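Local coordinates for protein beta-N-acetylglucosaminidase Nag2 (Vibrio harveyi, PDB 6EZR) that probably hydrolyses terminal non-reducing N-acetyl-D-hexosamine residues of N-acetyl-beta-D-hexosaminides, as a member of glycosyl hydrolase family 20, at residues Trp487-His492 / Tyr503-Glu508; Asn494-Asp499 / Gln517-Val522. All coordinates share one frame; numbering follows the deposited sequence.

Contact 1: Trp487-His492 / Tyr503-Glu508; sequences WEEAQH and YSWLSE
Glu488 sets its CG anti to the backbone N (chi1 -177°) and then bends at chi2 (68°), which carries its carboxylate to Ser504 and Leu506 while CB and CG stay against the Trp505 ring. The site is the C-terminal end of two neighbouring parallel strands, 483-487 and 501-504, of the TIM-barrel catalytic domain. Glu488 N donates to Tyr503 O over 2.7 Å, from above the carbonyl plane. Glu488 OE1 takes two main bonds. Ser504 OG meets the syn lone pair of Glu488 OE1 at 2.8 Å, and Leu506 N reaches Glu488 OE1 at 3.1 Å from above the carboxylate plane. A water joins Glu488 OE2 to Gln491 NE2 and Ser504 OG. Both carboxylate oxygens are therefore held, which should fix the rotation of the group.

Glu488 CB sits over one face of Trp505, a CH-pi contact 3.6 Å from the centroid of its six-membered ring. Trp487, Tyr503 and Trp505 form an aromatic cluster. Tyr503 turns a ring edge toward the Trp487 face in an offset edge-to-face pair, planes at 88°. Trp487 NE1 bonds to Glu367, and Tyr503 OH to Tyr265. The neighbouring Glu489 OE1 bonds to the backbone N of Glu438, the predicted proton donor. Trp505 meets Trp487 obliquely, with Trp505 CD1 3.7 Å from Trp487 CE3.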
# COMPACT_ATOMS: atom_id res chain seq x y z
N TRP A 487 -9.61 -7.63 7.41
CA TRP A 487 -10.20 -6.41 6.88
C TRP A 487 -11.64 -6.21 7.36
O TRP A 487 -12.30 -7.15 7.79
CB TRP A 487 -10.19 -6.43 5.35
CG TRP A 487 -8.83 -6.30 4.74
CD1 TRP A 487 -8.22 -7.19 3.90
CD2 TRP A 487 -7.91 -5.21 4.89
NE1 TRP A 487 -6.98 -6.73 3.53
CE2 TRP A 487 -6.77 -5.51 4.12
CE3 TRP A 487 -7.95 -4.00 5.61
CZ2 TRP A 487 -5.67 -4.65 4.05
CZ3 TRP A 487 -6.86 -3.16 5.54
CH2 TRP A 487 -5.73 -3.48 4.77
N GLU A 488 -12.07 -4.94 7.31
CA GLU A 488 -13.45 -4.47 7.51
C GLU A 488 -14.57 -5.52 7.67
O GLU A 488 -15.20 -5.64 8.73
CB GLU A 488 -13.79 -3.51 6.34
CG GLU A 488 -15.15 -2.84 6.37
CD GLU A 488 -15.29 -1.83 7.49
OE1 GLU A 488 -14.33 -1.06 7.74
OE2 GLU A 488 -16.38 -1.77 8.11
N GLU A 489 -14.81 -6.28 6.61
CA GLU A 489 -15.98 -7.14 6.51
C GLU A 489 -15.89 -8.44 7.33
O GLU A 489 -16.90 -9.14 7.46
CB GLU A 489 -16.27 -7.46 5.06
CG GLU A 489 -16.51 -6.23 4.20
CD GLU A 489 -16.30 -6.51 2.73
OE1 GLU A 489 -15.19 -7.00 2.38
OE2 GLU A 489 -17.23 -6.25 1.94
N ALA A 490 -14.72 -8.75 7.89
CA ALA A 490 -14.59 -9.87 8.82
C ALA A 490 -15.50 -9.79 10.06
O ALA A 490 -15.80 -10.82 10.65
CB ALA A 490 -13.14 -10.03 9.25
N GLN A 491 -15.92 -8.59 10.45
CA GLN A 491 -16.79 -8.37 11.63
C GLN A 491 -18.22 -8.87 11.48
O GLN A 491 -18.88 -9.13 12.49
CB GLN A 491 -16.84 -6.88 12.00
CG GLN A 491 -17.65 -6.01 11.04
CD GLN A 491 -17.65 -4.54 11.41
OE1 GLN A 491 -18.46 -4.10 12.24
NE2 GLN A 491 -16.77 -3.76 10.77
N HIS A 492 -18.73 -8.95 10.26
CA HIS A 492 -20.15 -9.26 10.04
C HIS A 492 -20.35 -10.75 10.00
O HIS A 492 -19.45 -11.49 9.60
CB HIS A 492 -20.67 -8.64 8.75
CG HIS A 492 -20.37 -7.18 8.63
ND1 HIS A 492 -20.89 -6.25 9.50
CD2 HIS A 492 -19.62 -6.50 7.74
CE1 HIS A 492 -20.46 -5.05 9.16
NE2 HIS A 492 -19.68 -5.17 8.09
N TYR A 503 -9.33 -4.27 10.60
CA TYR A 503 -8.76 -3.11 9.93
C TYR A 503 -9.93 -2.46 9.17
O TYR A 503 -10.37 -2.97 8.14
CB TYR A 503 -7.62 -3.52 8.99
CG TYR A 503 -6.28 -3.77 9.68
CD1 TYR A 503 -6.19 -4.61 10.80
CD2 TYR A 503 -5.10 -3.18 9.22
CE1 TYR A 503 -4.98 -4.84 11.44
CE2 TYR A 503 -3.88 -3.41 9.86
CZ TYR A 503 -3.83 -4.25 10.97
OH TYR A 503 -2.64 -4.50 11.62
N SER A 504 -10.45 -1.37 9.72
CA SER A 504 -11.66 -0.74 9.23
C SER A 504 -11.37 0.36 8.21
O SER A 504 -10.68 1.33 8.53
CB SER A 504 -12.45 -0.16 10.38
OG SER A 504 -13.64 0.47 9.92
N TRP A 505 -11.90 0.21 6.99
CA TRP A 505 -11.74 1.25 5.95
C TRP A 505 -13.01 1.98 5.52
O TRP A 505 -12.93 2.93 4.75
CB TRP A 505 -10.95 0.74 4.72
CG TRP A 505 -11.24 -0.62 4.21
CD1 TRP A 505 -10.36 -1.66 4.12
CD2 TRP A 505 -12.48 -1.10 3.67
NE1 TRP A 505 -10.97 -2.76 3.58
CE2 TRP A 505 -12.27 -2.45 3.30
CE3 TRP A 505 -13.74 -0.53 3.48
CZ2 TRP A 505 -13.29 -3.23 2.74
CZ3 TRP A 505 -14.75 -1.31 2.93
CH2 TRP A 505 -14.51 -2.65 2.57
N LEU A 506 -14.17 1.57 6.04
CA LEU A 506 -15.44 2.15 5.60
C LEU A 506 -15.61 3.58 6.13
O LEU A 506 -15.75 4.52 5.35
CB LEU A 506 -16.61 1.27 6.03
CG LEU A 506 -17.97 1.67 5.45
CD1 LEU A 506 -18.05 1.54 3.93
CD2 LEU A 506 -19.06 0.84 6.10
N SER A 507 -15.58 3.73 7.45
CA SER A 507 -15.80 5.01 8.11
C SER A 507 -15.41 4.94 9.59
O SER A 507 -15.28 3.86 10.15
CB SER A 507 -17.28 5.40 8.02
OG SER A 507 -18.08 4.49 8.77
N GLU A 508 -15.25 6.10 10.20
CA GLU A 508 -14.95 6.16 11.63
C GLU A 508 -16.15 5.68 12.46
O GLU A 508 -15.98 4.90 13.41
CB GLU A 508 -14.55 7.56 12.05
CG GLU A 508 -14.05 7.64 13.49
CD GLU A 508 -13.57 9.03 13.83
OE1 GLU A 508 -12.42 9.34 13.49
OE2 GLU A 508 -14.34 9.80 14.43
O HOH W 1 -15.90 -1.16 10.83

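Contact 2: Asn494-Asp499 / Gln517-Val522; sequences NKVSKD and QGFDVV
Lys498 lies across Phe519 at about a right angle, with the aliphatic part of its chain against one face of the ring. The contact joins the loop before strand 501-504 of the TIM barrel to the turn between helix 508-517 and strand 521-523. Lys498 CD stands 3.8 Å from the centroid of the Phe519 ring and close to the ring normal, a CH-pi contact. Lys498 CE passes beyond the rim, 3.8 Å from Phe519 CE2. The bend at chi2 (-69°) lays CD over the ring, and the one at chi4 (81°) turns NZ toward the end of the helix. There Lys498 NZ donates to Gln517 O over 2.8 Å, tilted from the carbonyl plane. A positive group at the C-terminal end of a helix would be favoured by the helix dipole.

Gly518, with positive phi (124°), ends that helix in a Schellman motif. Val496 meets Phe519 from another direction, crossing it at about a right angle, with Val496 CG2 4.1 Å from Phe519 CE1. Ser497 O also approaches Phe519 CE1, at 3.4 Å. Phe519 also packs on Ile502 of strand 501-504 and Cys514 of helix 508-517. A water links the two backbones: it donates to Lys498 O at 2.7 Å and accepts from Asp520 N.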
# COMPACT_ATOMS: atom_id res chain seq x y z
N ASN A 494 -20.88 -14.35 12.02
CA ASN A 494 -20.03 -14.92 13.07
C ASN A 494 -18.62 -15.30 12.56
O ASN A 494 -17.84 -15.91 13.30
CB ASN A 494 -20.73 -16.12 13.73
CG ASN A 494 -20.50 -16.18 15.24
OD1 ASN A 494 -19.39 -16.42 15.70
ND2 ASN A 494 -21.57 -15.97 16.02
N LYS A 495 -18.30 -14.93 11.31
CA LYS A 495 -17.02 -15.20 10.63
C LYS A 495 -15.82 -15.51 11.52
O LYS A 495 -15.12 -16.50 11.32
CB LYS A 495 -16.63 -14.01 9.74
CG LYS A 495 -16.74 -14.23 8.23
CD LYS A 495 -18.12 -13.93 7.67
CE LYS A 495 -18.04 -13.04 6.44
NZ LYS A 495 -17.77 -11.62 6.79
N VAL A 496 -15.57 -14.61 12.47
CA VAL A 496 -14.39 -14.69 13.33
C VAL A 496 -14.75 -14.40 14.78
O VAL A 496 -15.86 -13.97 15.08
CB VAL A 496 -13.29 -13.71 12.84
CG1 VAL A 496 -12.84 -14.06 11.43
CG2 VAL A 496 -13.75 -12.26 12.89
N SER A 497 -13.81 -14.68 15.68
CA SER A 497 -13.95 -14.35 17.09
C SER A 497 -13.61 -12.88 17.37
O SER A 497 -13.07 -12.18 16.51
CB SER A 497 -13.03 -15.24 17.94
OG SER A 497 -11.67 -14.88 17.78
N LYS A 498 -13.90 -12.45 18.60
CA LYS A 498 -13.62 -11.08 19.04
C LYS A 498 -12.13 -10.80 19.30
O LYS A 498 -11.77 -9.65 19.58
CB LYS A 498 -14.45 -10.74 20.28
CG LYS A 498 -15.97 -10.86 20.10
CD LYS A 498 -16.52 -9.78 19.17
CE LYS A 498 -17.94 -10.08 18.70
NZ LYS A 498 -18.94 -9.69 19.73
N ASP A 499 -11.28 -11.83 19.24
CA ASP A 499 -9.82 -11.63 19.25
C ASP A 499 -9.21 -11.27 17.89
O ASP A 499 -8.04 -10.87 17.82
CB ASP A 499 -9.12 -12.87 19.81
CG ASP A 499 -9.51 -13.17 21.26
OD1 ASP A 499 -9.58 -12.21 22.07
OD2 ASP A 499 -9.74 -14.36 21.58
N GLN A 517 -18.64 -3.71 19.67
CA GLN A 517 -18.98 -5.15 19.67
C GLN A 517 -17.93 -6.00 20.39
O GLN A 517 -18.20 -7.15 20.73
CB GLN A 517 -19.19 -5.71 18.25
CG GLN A 517 -20.27 -5.05 17.40
CD GLN A 517 -21.62 -4.86 18.10
OE1 GLN A 517 -22.03 -5.68 18.92
NE2 GLN A 517 -22.31 -3.77 17.76
N GLY A 518 -16.74 -5.44 20.61
CA GLY A 518 -15.67 -6.12 21.34
C GLY A 518 -14.35 -6.25 20.60
O GLY A 518 -13.34 -6.58 21.21
N PHE A 519 -14.36 -6.01 19.29
CA PHE A 519 -13.15 -6.13 18.47
C PHE A 519 -12.16 -5.00 18.78
O PHE A 519 -12.56 -3.88 19.08
CB PHE A 519 -13.48 -6.06 16.98
CG PHE A 519 -14.40 -7.14 16.48
CD1 PHE A 519 -13.90 -8.38 16.08
CD2 PHE A 519 -15.77 -6.90 16.35
CE1 PHE A 519 -14.75 -9.36 15.59
CE2 PHE A 519 -16.62 -7.89 15.86
CZ PHE A 519 -16.11 -9.11 15.48
N ASP A 520 -10.87 -5.31 18.70
CA ASP A 520 -9.84 -4.28 18.58
C ASP A 520 -9.81 -3.87 17.11
O ASP A 520 -9.96 -4.71 16.21
CB ASP A 520 -8.48 -4.79 19.04
CG ASP A 520 -8.39 -4.97 20.57
OD1 ASP A 520 -9.20 -4.36 21.31
OD2 ASP A 520 -7.51 -5.72 21.03
N VAL A 521 -9.63 -2.57 16.87
CA VAL A 521 -9.75 -2.03 15.51
C VAL A 521 -8.57 -1.14 15.14
O VAL A 521 -7.99 -0.45 15.98
CB VAL A 521 -11.11 -1.31 15.28
CG1 VAL A 521 -12.29 -2.18 15.69
CG2 VAL A 521 -11.18 0.01 16.02
N VAL A 522 -8.23 -1.17 13.85
CA VAL A 522 -7.23 -0.28 13.26
C VAL A 522 -7.97 0.60 12.25
O VAL A 522 -8.70 0.09 11.41
CB VAL A 522 -6.09 -1.06 12.56
CG1 VAL A 522 -5.09 -0.12 11.90
CG2 VAL A 522 -5.37 -1.97 13.54
O HOH W 2 -9.87 -8.15 18.44

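In the fold
Contacts 1 and 2 lie in the catalytic domain, their centres about 10 Å apart. Their segments alternate along the chain: 487-492, 494-499, 503-508, 517-522. Strands 501-504 and 521-523 are parallel neighbours in the barrel sheet, and helix 508-517 connects them. Contact 1 is at the C-terminal end of strand 501-504, whereas contact 2 gathers the loop before that strand and the entry to strand 521-523. They touch directly, and Ser504 N probably bonds to Val522 O. Contact 1 lies beside Glu438, the predicted proton donor. Contact 2 is farther off, and is joined to that residue through Lys495 of its loop, which forms a salt bridge with it.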